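Local structure of protein (aminopeptidase) (Ochrobactrum anthropi, 1B65) at residues Gly24-Ile29 against Ser172-Glu177; Lys9-Asp14 against Thr195-Arg200; Leu63-Met66 against Pro71-Val74; Leu17-Val22 against Ala335-Met340; Arg13-Pro18 against Ile359-Leu364. The protein acts as a serine aminopeptidase of the Ntn hydrolase class, releasing L-amino acids from peptide N termini and cleaving D-alanine esters and amides. All coordinates share one frame; numbering follows the deposited sequence.

Four of the five contacts begin in the N-terminal segment that precedes strand 36-43. Interaction 2 brings residues 9-14 to strand 194-204. Interaction 5 starts from overlapping residues but closes the widest loop, to helix 361-370 near the C terminus, and interaction 4 joins residues 17-22 to helix 322-342. Interaction 1, between 24-29 and 172-177, nests inside the loops closed by interactions 2, 4 and 5, whereas interactions 2 and 4 cross along the chain. Interaction 3 is a short local closure between strands 56-63 and 74-83; it is nested within all the others and lies on the far side of the chain's centre from interaction 5, about 36 Å between centres.

Interaction 1 of 5, residues Gly24-Ile29 against Ser172-Glu177; sequences GPYNAI and SGPVQE
Tyr26, the third residue of a type I beta turn running from Gly24 to Asn27, lays one face of its ring over Gly173 and Pro174 of the loop before strand 187-188. The turn is closed by Asn27 N donating to Gly24 O at 3.2 Å. Two CH-pi contacts share that single face. Gly173 CA stands 4.0 Å from the centroid of the Tyr26 ring, and Pro174 CD 3.9 Å from it; both sit toward the rim, with CA nearer CE2 and CD nearer CE1. The ring reaches them because CG lies anti to the carbonyl carbon (chi1 -66°), which swings it off the turn toward the opposite loop. Deeper in, Ala28 CB meets Val175 CG2 at 4.0 Å, and Thr197 of strand 194-204 packs against both residues. One water joins the backbones, donating to Tyr26 O at 2.9 Å and accepting from Val175 N at 3.1 Å. Asp31 braces the turn, its carboxylate accepting from Tyr26 N and Ala28 N. Direct contact between the loops is therefore apolar, with glycine and proline C-H groups against an aromatic face, while the water links Tyr26 O, which also accepts from Arg11 NH1, to Val175 N.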
# COMPACT_ATOMS: atom_id res chain seq x y z
N GLY A 24 -28.48 -12.79 11.99
CA GLY A 24 -29.44 -13.11 10.92
C GLY A 24 -30.09 -14.46 11.31
O GLY A 24 -29.75 -15.14 12.28
N PRO A 25 -30.95 -14.97 10.43
CA PRO A 25 -31.72 -16.17 10.70
C PRO A 25 -30.93 -17.40 11.02
O PRO A 25 -31.27 -18.16 11.94
CB PRO A 25 -32.55 -16.36 9.43
CG PRO A 25 -32.73 -14.97 8.91
CD PRO A 25 -31.44 -14.23 9.23
N TYR A 26 -29.82 -17.65 10.29
CA TYR A 26 -29.02 -18.84 10.51
C TYR A 26 -27.74 -18.54 11.27
O TYR A 26 -26.96 -19.47 11.45
CB TYR A 26 -28.66 -19.51 9.15
CG TYR A 26 -29.93 -20.02 8.49
CD1 TYR A 26 -30.62 -21.10 9.06
CD2 TYR A 26 -30.48 -19.41 7.37
CE1 TYR A 26 -31.78 -21.57 8.49
CE2 TYR A 26 -31.64 -19.89 6.78
CZ TYR A 26 -32.29 -20.96 7.36
OH TYR A 26 -33.46 -21.47 6.82
N ASN A 27 -27.48 -17.28 11.60
CA ASN A 27 -26.25 -16.89 12.28
C ASN A 27 -25.06 -17.42 11.45
O ASN A 27 -24.17 -18.14 11.91
CB ASN A 27 -26.14 -17.37 13.73
CG ASN A 27 -24.92 -16.77 14.44
OD1 ASN A 27 -24.35 -15.74 14.07
ND2 ASN A 27 -24.54 -17.38 15.55
N ALA A 28 -25.12 -17.05 10.16
CA ALA A 28 -24.10 -17.52 9.22
C ALA A 28 -23.94 -16.58 8.05
O ALA A 28 -24.82 -15.77 7.80
CB ALA A 28 -24.52 -18.87 8.61
N ILE A 29 -22.86 -16.80 7.27
CA ILE A 29 -22.64 -15.90 6.12
C ILE A 29 -23.71 -15.96 5.06
O ILE A 29 -23.97 -15.00 4.31
CB ILE A 29 -21.21 -16.18 5.56
CG1 ILE A 29 -20.87 -15.00 4.62
CG2 ILE A 29 -21.18 -17.51 4.83
CD1 ILE A 29 -19.39 -14.94 4.22
N SER A 172 -27.98 -21.96 0.00
CA SER A 172 -28.36 -21.00 1.05
C SER A 172 -28.66 -21.78 2.34
O SER A 172 -28.41 -23.00 2.40
CB SER A 172 -29.60 -20.22 0.65
OG SER A 172 -30.69 -21.10 0.35
N GLY A 173 -29.18 -21.15 3.38
CA GLY A 173 -29.52 -21.90 4.59
C GLY A 173 -28.33 -22.13 5.53
O GLY A 173 -27.28 -21.50 5.50
N PRO A 174 -28.52 -23.05 6.47
CA PRO A 174 -27.57 -23.32 7.52
C PRO A 174 -26.24 -23.80 6.94
O PRO A 174 -26.21 -24.50 5.93
CB PRO A 174 -28.15 -24.48 8.32
CG PRO A 174 -29.58 -24.56 7.95
CD PRO A 174 -29.76 -23.86 6.63
N VAL A 175 -25.18 -23.38 7.63
CA VAL A 175 -23.84 -23.74 7.14
C VAL A 175 -23.18 -24.69 8.13
O VAL A 175 -23.12 -24.38 9.32
CB VAL A 175 -23.01 -22.46 6.97
CG1 VAL A 175 -21.54 -22.69 6.67
CG2 VAL A 175 -23.64 -21.59 5.87
N GLN A 176 -22.63 -25.76 7.62
CA GLN A 176 -21.87 -26.72 8.41
C GLN A 176 -20.62 -26.08 8.96
O GLN A 176 -20.04 -25.22 8.30
CB GLN A 176 -21.48 -27.90 7.50
CG GLN A 176 -20.81 -29.02 8.28
CD GLN A 176 -20.41 -30.20 7.41
OE1 GLN A 176 -20.52 -30.14 6.18
NE2 GLN A 176 -19.94 -31.26 8.03
N GLU A 177 -20.21 -26.44 10.18
CA GLU A 177 -19.01 -25.88 10.78
C GLU A 177 -18.08 -26.97 11.30
O GLU A 177 -18.45 -28.15 11.46
CB GLU A 177 -19.29 -24.94 11.97
CG GLU A 177 -20.13 -23.73 11.53
CD GLU A 177 -20.55 -22.91 12.73
OE1 GLU A 177 -21.24 -23.50 13.62
OE2 GLU A 177 -20.22 -21.74 12.88
O HOH W 1 -26.11 -22.01 10.28

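Interaction 2 of 5, residues Lys9-Asp14 against Thr195-Arg200; sequences KPRARD and TGTASR
Arg11 and Thr197 make the closely packed part of the contact. Arg11 NH2 passes 3.1 Å from Thr197 O, at an angle too poor for a hydrogen bond, and 3.8 Å from Thr197 CG2. Partners beyond the two segments pin the guanidinium there: NH2 is bonded to Asn27 O, and NE forms a salt bridge with Glu177. Arg13 and Arg200 meet in the outer part. The Arg13 guanidinium comes edge-on to one face of the Arg200 guanidinium, its NH2 above the plane and offset toward the rim, 3.4 Å from Arg200 CZ, with the two planes 87° apart. The charges are alike, but both arginines form salt bridges to Glu334, Arg13 through NE and Arg200 through NH2, so the pair is gathered round a carboxylate. Arg13 reaches across on a chain extended from CG to NE, and its NH2 also donates to Thr20 O. Arg200 instead bends at chi2 (-64°), folding back so that NH1 donates to Ser199 O at 2.9 Å; that oxygen lies in the guanidinium plane, though the donor is well above the carbonyl plane. Toward solvent lies exposed Asp14, whose OD2 accepts from Arg11 N at 2.6 Å through its anti lone pair. Residues 195-200 lie on strand 194-204, an outermost strand, within this chain, of the six-stranded sheet, while Ala12 rests on Val337 and Asn338 of helix 322-342.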
# COMPACT_ATOMS: atom_id res chain seq x y z
N LYS A 9 -25.82 -30.66 17.37
CA LYS A 9 -24.57 -29.88 17.56
C LYS A 9 -24.93 -28.48 18.07
O LYS A 9 -25.39 -27.61 17.34
CB LYS A 9 -23.72 -29.75 16.30
CG LYS A 9 -22.65 -30.81 16.08
CD LYS A 9 -21.27 -30.21 15.83
CE LYS A 9 -20.44 -31.01 14.84
NZ LYS A 9 -19.48 -31.92 15.53
N PRO A 10 -24.71 -28.27 19.36
CA PRO A 10 -24.81 -26.93 19.93
C PRO A 10 -23.73 -26.08 19.23
O PRO A 10 -22.68 -26.60 18.88
CB PRO A 10 -24.37 -27.09 21.37
CG PRO A 10 -23.51 -28.31 21.38
CD PRO A 10 -24.12 -29.22 20.33
N ARG A 11 -24.00 -24.79 19.12
CA ARG A 11 -22.98 -23.84 18.64
C ARG A 11 -22.55 -23.06 19.86
O ARG A 11 -23.08 -23.32 20.96
CB ARG A 11 -23.56 -22.96 17.52
CG ARG A 11 -23.96 -23.79 16.29
CD ARG A 11 -24.63 -22.86 15.27
NE ARG A 11 -23.58 -22.13 14.53
CZ ARG A 11 -23.94 -21.13 13.69
NH1 ARG A 11 -25.21 -20.80 13.57
NH2 ARG A 11 -22.98 -20.51 13.01
N ALA A 12 -21.65 -22.07 19.77
CA ALA A 12 -21.17 -21.40 20.96
C ALA A 12 -22.30 -20.78 21.77
O ALA A 12 -22.26 -20.89 22.99
CB ALA A 12 -20.13 -20.31 20.70
N ARG A 13 -23.27 -20.10 21.14
CA ARG A 13 -24.33 -19.47 21.91
C ARG A 13 -25.10 -20.52 22.71
O ARG A 13 -25.59 -20.21 23.80
CB ARG A 13 -25.35 -18.72 21.05
CG ARG A 13 -24.73 -17.42 20.55
CD ARG A 13 -25.73 -16.72 19.59
NE ARG A 13 -25.02 -15.58 19.01
CZ ARG A 13 -25.35 -14.32 19.20
NH1 ARG A 13 -26.42 -14.02 19.93
NH2 ARG A 13 -24.64 -13.37 18.61
N ASP A 14 -25.28 -21.71 22.18
CA ASP A 14 -25.98 -22.78 22.86
C ASP A 14 -25.33 -23.21 24.16
O ASP A 14 -26.03 -23.77 25.03
CB ASP A 14 -26.03 -23.99 21.91
CG ASP A 14 -26.85 -23.65 20.68
OD1 ASP A 14 -27.97 -23.14 20.89
OD2 ASP A 14 -26.40 -23.86 19.54
N THR A 195 -13.75 -24.69 10.13
CA THR A 195 -14.67 -23.68 9.54
C THR A 195 -15.61 -23.11 10.57
O THR A 195 -16.25 -23.88 11.30
CB THR A 195 -15.44 -24.37 8.38
OG1 THR A 195 -14.42 -24.88 7.45
CG2 THR A 195 -16.38 -23.39 7.70
N GLY A 196 -15.78 -21.78 10.56
CA GLY A 196 -16.75 -21.18 11.49
C GLY A 196 -17.48 -20.02 10.80
O GLY A 196 -16.92 -19.40 9.89
N THR A 197 -18.71 -19.75 11.28
CA THR A 197 -19.43 -18.64 10.62
C THR A 197 -20.34 -17.96 11.62
O THR A 197 -20.67 -18.54 12.67
CB THR A 197 -20.12 -19.18 9.36
OG1 THR A 197 -20.70 -18.08 8.61
CG2 THR A 197 -21.28 -20.15 9.66
N ALA A 198 -20.73 -16.73 11.35
CA ALA A 198 -21.64 -15.97 12.23
C ALA A 198 -22.16 -14.79 11.42
O ALA A 198 -21.55 -14.44 10.39
CB ALA A 198 -20.92 -15.43 13.47
N SER A 199 -23.20 -14.15 11.95
CA SER A 199 -23.71 -12.94 11.30
C SER A 199 -24.26 -11.97 12.34
O SER A 199 -24.54 -12.30 13.50
CB SER A 199 -24.81 -13.22 10.26
OG SER A 199 -25.98 -13.76 10.94
N ARG A 200 -24.44 -10.72 11.87
CA ARG A 200 -25.01 -9.69 12.72
C ARG A 200 -25.94 -8.85 11.85
O ARG A 200 -25.62 -8.63 10.67
CB ARG A 200 -24.00 -8.75 13.36
CG ARG A 200 -23.07 -9.34 14.42
CD ARG A 200 -23.91 -9.80 15.62
NE ARG A 200 -23.04 -10.23 16.72
CZ ARG A 200 -22.57 -11.47 16.78
NH1 ARG A 200 -22.85 -12.39 15.86
NH2 ARG A 200 -21.77 -11.80 17.82

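Interaction 3 of 5, residues Leu63-Met66 against Pro71-Val74; sequences LPHM and PVPV
His65 and Val72 make the main packing contact, their side chains crossing at about a right angle. CD2 of the His65 imidazole does the touching, 3.5 Å from Val72 CG1 and 3.6 Å from Val72 CB, the valine methyls coming in obliquely to the ring. Val72 turns CG1 toward the ring by setting it anti to the backbone N (chi1 179°), while its other methyl, CG2, lies 4.1 Å from His65 CB. Val74 adds its CG2, which approaches the same His65 CD2 at 3.8 Å and also packs on Pro64 CB at 4.0 Å. One methyl thus touches two consecutive residues of 63-66.

The segments flank the short connection between strand 56-63 of the four-stranded sheet and strand 74-83 of the six-stranded sheet, so the contact draws together the two ends of a link between the sheets of this Ntn hydrolase variant. His65 has left-handed backbone angles just after strand 56-63. Pro64 and Val74 both rest on Phe295 of strand 289-296, in the six-stranded sheet.

The polar contacts run through water. One molecule donates to Pro64 O at 3.0 Å and accepts only a weak bond from Val72 N. A second lies 2.9 Å from His65 NE2 and close to Pro73 O.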
# COMPACT_ATOMS: atom_id res chain seq x y z
N LEU A 63 -20.18 -18.35 -2.88
CA LEU A 63 -20.53 -17.69 -4.15
C LEU A 63 -21.59 -16.62 -3.94
O LEU A 63 -22.70 -16.94 -3.53
CB LEU A 63 -21.16 -18.75 -5.05
CG LEU A 63 -21.01 -18.83 -6.54
CD1 LEU A 63 -22.27 -19.36 -7.25
CD2 LEU A 63 -20.41 -17.61 -7.23
N PRO A 64 -21.26 -15.38 -4.22
CA PRO A 64 -22.22 -14.27 -4.12
C PRO A 64 -23.18 -14.31 -5.30
O PRO A 64 -22.83 -14.85 -6.36
CB PRO A 64 -21.35 -13.04 -4.20
CG PRO A 64 -19.92 -13.49 -4.11
CD PRO A 64 -19.89 -14.92 -4.61
N HIS A 65 -24.40 -13.79 -5.18
CA HIS A 65 -25.39 -13.74 -6.24
C HIS A 65 -25.51 -15.08 -6.94
O HIS A 65 -25.48 -15.20 -8.16
CB HIS A 65 -25.00 -12.65 -7.27
CG HIS A 65 -25.01 -11.28 -6.67
ND1 HIS A 65 -26.12 -10.73 -6.07
CD2 HIS A 65 -24.03 -10.34 -6.63
CE1 HIS A 65 -25.82 -9.49 -5.68
NE2 HIS A 65 -24.57 -9.25 -5.99
N MET A 66 -25.73 -16.15 -6.15
CA MET A 66 -25.67 -17.49 -6.73
C MET A 66 -26.75 -17.78 -7.74
O MET A 66 -26.59 -18.66 -8.59
CB MET A 66 -25.53 -18.55 -5.62
CG MET A 66 -26.79 -18.64 -4.84
SD MET A 66 -26.64 -19.92 -3.52
CE MET A 66 -27.48 -18.94 -2.27
N PRO A 71 -21.95 -13.71 -14.24
CA PRO A 71 -21.15 -13.28 -13.07
C PRO A 71 -21.49 -11.84 -12.72
O PRO A 71 -21.67 -11.02 -13.62
CB PRO A 71 -19.70 -13.37 -13.57
CG PRO A 71 -19.78 -14.41 -14.66
CD PRO A 71 -21.07 -14.02 -15.38
N VAL A 72 -21.65 -11.51 -11.44
CA VAL A 72 -21.98 -10.15 -11.04
C VAL A 72 -20.82 -9.61 -10.21
O VAL A 72 -20.46 -10.21 -9.19
CB VAL A 72 -23.24 -10.13 -10.14
CG1 VAL A 72 -23.57 -8.70 -9.69
CG2 VAL A 72 -24.46 -10.73 -10.83
N PRO A 73 -20.21 -8.53 -10.65
CA PRO A 73 -19.13 -7.91 -9.89
C PRO A 73 -19.61 -7.56 -8.49
O PRO A 73 -20.71 -7.03 -8.35
CB PRO A 73 -18.81 -6.62 -10.65
CG PRO A 73 -19.31 -6.85 -12.03
CD PRO A 73 -20.53 -7.74 -11.87
N VAL A 74 -18.77 -7.82 -7.51
CA VAL A 74 -19.08 -7.45 -6.11
C VAL A 74 -17.90 -6.57 -5.72
O VAL A 74 -16.76 -7.02 -5.85
CB VAL A 74 -19.24 -8.87 -5.57
CG1 VAL A 74 -18.14 -9.43 -4.73
CG2 VAL A 74 -20.68 -9.20 -5.21
O HOH W 2 -22.30 -14.08 -9.25
O HOH W 3 -23.13 -6.81 -6.30

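Interaction 4 of 5, residues Leu17-Val22 against Ala335-Met340; sequences LPFTGV and AVVNAM
Val337 receives two side chains from opposite ends of a single inverse gamma turn: Leu17 and Phe19, the residues flanking Pro18 at its centre, converge on this one valine of helix 322-342. A weak bond from Phe19 N to Leu17 O, 2.9 Å long, closes the turn. The two neighbours divide the valine between them. Leu17 sends its CD2 methyl to Val337 CG1 at 3.6 Å, a close methyl-to-methyl contact. Phe19 comes in with the edge of its ring, the CZ corner lying 3.9 Å from Val337 CB and 4.0 Å from Val337 CG2, and CG2 sits in the ring plane. The valine's torsion (CG1 anti to the backbone N, chi1 -179°) decides which methyl faces Leu17 and which faces Phe19. About one turn earlier in the helix Phe19 also touches Glu333 and Glu334, and Leu17 reaches across to Leu364 and Leu368 of helix 361-370. The next residues of the segment are held by polar bonds instead, Thr20 O and Gly21 O both accepting from Arg13 NH2. Across the contact itself only hydrocarbon meets hydrocarbon, which implies that Leu17 and Phe19 meet Val337 through shape and burial, not through directed bonds.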
# COMPACT_ATOMS: atom_id res chain seq x y z
N LEU A 17 -22.08 -19.20 26.04
CA LEU A 17 -21.02 -18.18 25.91
C LEU A 17 -21.73 -16.86 25.66
O LEU A 17 -22.77 -16.83 24.98
CB LEU A 17 -20.03 -18.52 24.79
CG LEU A 17 -18.86 -19.40 25.21
CD1 LEU A 17 -19.34 -20.75 25.72
CD2 LEU A 17 -17.93 -19.62 24.02
N PRO A 18 -21.24 -15.78 26.25
CA PRO A 18 -21.89 -14.49 26.24
C PRO A 18 -21.75 -13.67 24.98
O PRO A 18 -21.28 -12.54 25.04
CB PRO A 18 -21.25 -13.73 27.42
CG PRO A 18 -19.90 -14.34 27.54
CD PRO A 18 -20.01 -15.77 27.09
N PHE A 19 -22.21 -14.20 23.85
CA PHE A 19 -22.15 -13.42 22.64
C PHE A 19 -23.23 -12.37 22.51
O PHE A 19 -24.39 -12.32 22.80
CB PHE A 19 -22.17 -14.32 21.40
CG PHE A 19 -20.79 -14.90 21.20
CD1 PHE A 19 -19.75 -14.09 20.77
CD2 PHE A 19 -20.53 -16.22 21.47
CE1 PHE A 19 -18.47 -14.60 20.60
CE2 PHE A 19 -19.27 -16.75 21.27
CZ PHE A 19 -18.22 -15.95 20.86
N THR A 20 -22.84 -11.28 21.95
CA THR A 20 -22.84 -10.15 21.17
C THR A 20 -24.04 -10.14 20.22
O THR A 20 -24.23 -11.03 19.40
CB THR A 20 -21.54 -10.29 20.30
OG1 THR A 20 -21.41 -11.71 20.05
CG2 THR A 20 -20.27 -9.89 21.01
N GLY A 21 -24.99 -9.25 20.34
CA GLY A 21 -26.05 -8.92 19.46
C GLY A 21 -26.93 -9.87 18.68
O GLY A 21 -26.80 -11.10 18.59
N VAL A 22 -27.79 -9.23 17.87
CA VAL A 22 -28.78 -9.93 17.05
C VAL A 22 -28.15 -10.49 15.79
O VAL A 22 -27.44 -9.78 15.07
CB VAL A 22 -29.88 -8.91 16.71
CG1 VAL A 22 -30.91 -9.55 15.78
CG2 VAL A 22 -30.50 -8.52 18.05
N ALA A 335 -17.35 -16.40 14.88
CA ALA A 335 -17.05 -17.37 13.85
C ALA A 335 -15.85 -18.23 14.27
O ALA A 335 -15.90 -19.45 14.15
CB ALA A 335 -16.81 -16.65 12.51
N VAL A 336 -14.81 -17.60 14.85
CA VAL A 336 -13.67 -18.37 15.35
C VAL A 336 -14.09 -19.32 16.49
O VAL A 336 -13.75 -20.52 16.47
CB VAL A 336 -12.55 -17.44 15.81
CG1 VAL A 336 -11.45 -18.19 16.55
CG2 VAL A 336 -11.88 -16.73 14.60
N VAL A 337 -14.84 -18.80 17.46
CA VAL A 337 -15.26 -19.65 18.58
C VAL A 337 -16.19 -20.75 18.09
O VAL A 337 -16.06 -21.94 18.43
CB VAL A 337 -15.86 -18.83 19.74
CG1 VAL A 337 -16.26 -19.78 20.87
CG2 VAL A 337 -14.78 -17.87 20.29
N ASN A 338 -17.12 -20.44 17.15
CA ASN A 338 -17.99 -21.46 16.60
C ASN A 338 -17.18 -22.57 15.96
O ASN A 338 -17.56 -23.77 16.09
CB ASN A 338 -18.91 -20.82 15.51
CG ASN A 338 -20.20 -20.28 16.08
OD1 ASN A 338 -20.91 -19.47 15.42
ND2 ASN A 338 -20.54 -20.63 17.31
N ALA A 339 -16.07 -22.25 15.29
CA ALA A 339 -15.26 -23.30 14.66
C ALA A 339 -14.69 -24.26 15.71
O ALA A 339 -14.64 -25.49 15.46
CB ALA A 339 -14.07 -22.67 13.88
N MET A 340 -14.23 -23.73 16.83
CA MET A 340 -13.66 -24.57 17.88
C MET A 340 -14.75 -25.43 18.53
O MET A 340 -14.46 -26.59 18.85
CB MET A 340 -13.04 -23.70 18.97
CG MET A 340 -11.83 -22.95 18.39
SD MET A 340 -11.12 -21.96 19.73
CE MET A 340 -10.26 -23.14 20.68

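Interaction 5 of 5, residues Arg13-Pro18 against Ile359-Leu364; sequences RDLGLP and IDHERL
Leu15 and His361 both place CG anti to their own carbonyl carbons (chi1 -60° and -61°), and with the leucine's outer torsion fully extended a methyl is carried out over the imidazole. The two side chains cross at about a right angle. Leu15 CD1 stands over one face of the ring, 3.9 Å from the His361 centroid and offset toward the rim, making a CH-pi contact; its nearest ring atom is His361 CG at 3.7 Å. The second methyl, Leu15 CD2, lies 4.0 Å from His361 ND1, so both branches use the same part of the ring. A bond between His361 NE2 and Ile341 O fixes how the imidazole is turned beneath them.

Beside this pair, Leu17 offers its other methyl, CD1, to Leu364 CD1 at 4.1 Å, again nearly at right angles. Ile341 of helix 322-342 touches Leu15 and Leu364, adding to a small buried apolar cluster. The chain reaches it through a 3-10 turn, in which Gly16 N donates to Arg13 O at 3.1 Å, and Arg365 NH1 binds Leu15 O.

On the helical side Asp360 is the N-cap, its OD2 accepting from Arg363 N at 2.9 Å. The arrangement is that of a capped helix start, with the first turn of helix 361-370 packing His361 and Leu364 against the N-terminal segment.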
# COMPACT_ATOMS: atom_id res chain seq x y z
N ARG A 13 -23.27 -20.10 21.14
CA ARG A 13 -24.33 -19.47 21.91
C ARG A 13 -25.10 -20.52 22.71
O ARG A 13 -25.59 -20.21 23.80
CB ARG A 13 -25.35 -18.72 21.05
CG ARG A 13 -24.73 -17.42 20.55
CD ARG A 13 -25.73 -16.72 19.59
NE ARG A 13 -25.02 -15.58 19.01
CZ ARG A 13 -25.35 -14.32 19.20
NH1 ARG A 13 -26.42 -14.02 19.93
NH2 ARG A 13 -24.64 -13.37 18.61
N ASP A 14 -25.28 -21.71 22.18
CA ASP A 14 -25.98 -22.78 22.86
C ASP A 14 -25.33 -23.21 24.16
O ASP A 14 -26.03 -23.77 25.03
CB ASP A 14 -26.03 -23.99 21.91
CG ASP A 14 -26.85 -23.65 20.68
OD1 ASP A 14 -27.97 -23.14 20.89
OD2 ASP A 14 -26.40 -23.86 19.54
N LEU A 15 -24.03 -23.03 24.33
CA LEU A 15 -23.31 -23.41 25.53
C LEU A 15 -23.31 -22.33 26.60
O LEU A 15 -22.68 -22.48 27.66
CB LEU A 15 -21.85 -23.75 25.19
CG LEU A 15 -21.62 -24.90 24.20
CD1 LEU A 15 -20.11 -25.13 24.06
CD2 LEU A 15 -22.31 -26.16 24.67
N GLY A 16 -23.98 -21.21 26.31
CA GLY A 16 -24.02 -20.12 27.27
C GLY A 16 -22.89 -19.10 27.11
O GLY A 16 -22.74 -18.27 28.01
N LEU A 17 -22.08 -19.20 26.04
CA LEU A 17 -21.02 -18.18 25.91
C LEU A 17 -21.73 -16.86 25.66
O LEU A 17 -22.77 -16.83 24.98
CB LEU A 17 -20.03 -18.52 24.79
CG LEU A 17 -18.86 -19.40 25.21
CD1 LEU A 17 -19.34 -20.75 25.72
CD2 LEU A 17 -17.93 -19.62 24.02
N PRO A 18 -21.24 -15.78 26.25
CA PRO A 18 -21.89 -14.49 26.24
C PRO A 18 -21.75 -13.67 24.98
O PRO A 18 -21.28 -12.54 25.04
CB PRO A 18 -21.25 -13.73 27.42
CG PRO A 18 -19.90 -14.34 27.54
CD PRO A 18 -20.01 -15.77 27.09
N ILE A 359 -11.80 -28.62 21.82
CA ILE A 359 -11.94 -28.09 23.16
C ILE A 359 -13.17 -28.74 23.82
O ILE A 359 -14.22 -28.95 23.19
CB ILE A 359 -12.05 -26.55 23.20
CG1 ILE A 359 -11.99 -26.03 24.63
CG2 ILE A 359 -13.33 -26.15 22.47
CD1 ILE A 359 -11.70 -24.51 24.68
N ASP A 360 -12.94 -29.14 25.07
CA ASP A 360 -14.00 -29.82 25.82
C ASP A 360 -15.05 -28.84 26.31
O ASP A 360 -14.69 -27.87 26.98
CB ASP A 360 -13.36 -30.52 27.03
CG ASP A 360 -14.48 -31.33 27.71
OD1 ASP A 360 -14.89 -32.37 27.17
OD2 ASP A 360 -14.95 -30.90 28.75
N HIS A 361 -16.32 -29.06 25.97
CA HIS A 361 -17.34 -28.08 26.32
C HIS A 361 -17.55 -27.90 27.81
O HIS A 361 -17.78 -26.77 28.26
CB HIS A 361 -18.69 -28.50 25.68
CG HIS A 361 -18.68 -28.57 24.20
ND1 HIS A 361 -19.74 -28.96 23.42
CD2 HIS A 361 -17.67 -28.25 23.33
CE1 HIS A 361 -19.37 -28.90 22.13
NE2 HIS A 361 -18.12 -28.46 22.07
N GLU A 362 -17.54 -29.01 28.57
CA GLU A 362 -17.81 -28.85 30.01
C GLU A 362 -16.65 -28.18 30.72
O GLU A 362 -16.88 -27.32 31.56
CB GLU A 362 -18.15 -30.22 30.64
CG GLU A 362 -19.62 -30.60 30.40
CD GLU A 362 -20.53 -29.49 30.93
OE1 GLU A 362 -20.40 -29.18 32.13
OE2 GLU A 362 -21.32 -28.88 30.17
N ARG A 363 -15.41 -28.50 30.33
CA ARG A 363 -14.28 -27.83 30.97
C ARG A 363 -14.31 -26.34 30.59
O ARG A 363 -14.02 -25.52 31.45
CB ARG A 363 -12.97 -28.43 30.49
CG ARG A 363 -12.46 -29.65 31.25
CD ARG A 363 -10.96 -29.41 31.55
NE ARG A 363 -10.14 -30.13 30.62
CZ ARG A 363 -8.83 -30.12 30.42
NH1 ARG A 363 -8.01 -29.37 31.12
NH2 ARG A 363 -8.42 -30.95 29.45
N LEU A 364 -14.65 -26.05 29.32
CA LEU A 364 -14.74 -24.61 28.94
C LEU A 364 -15.75 -23.86 29.78
O LEU A 364 -15.51 -22.76 30.31
CB LEU A 364 -15.17 -24.49 27.48
CG LEU A 364 -14.84 -23.34 26.56
CD1 LEU A 364 -15.95 -23.09 25.55
CD2 LEU A 364 -14.37 -22.06 27.24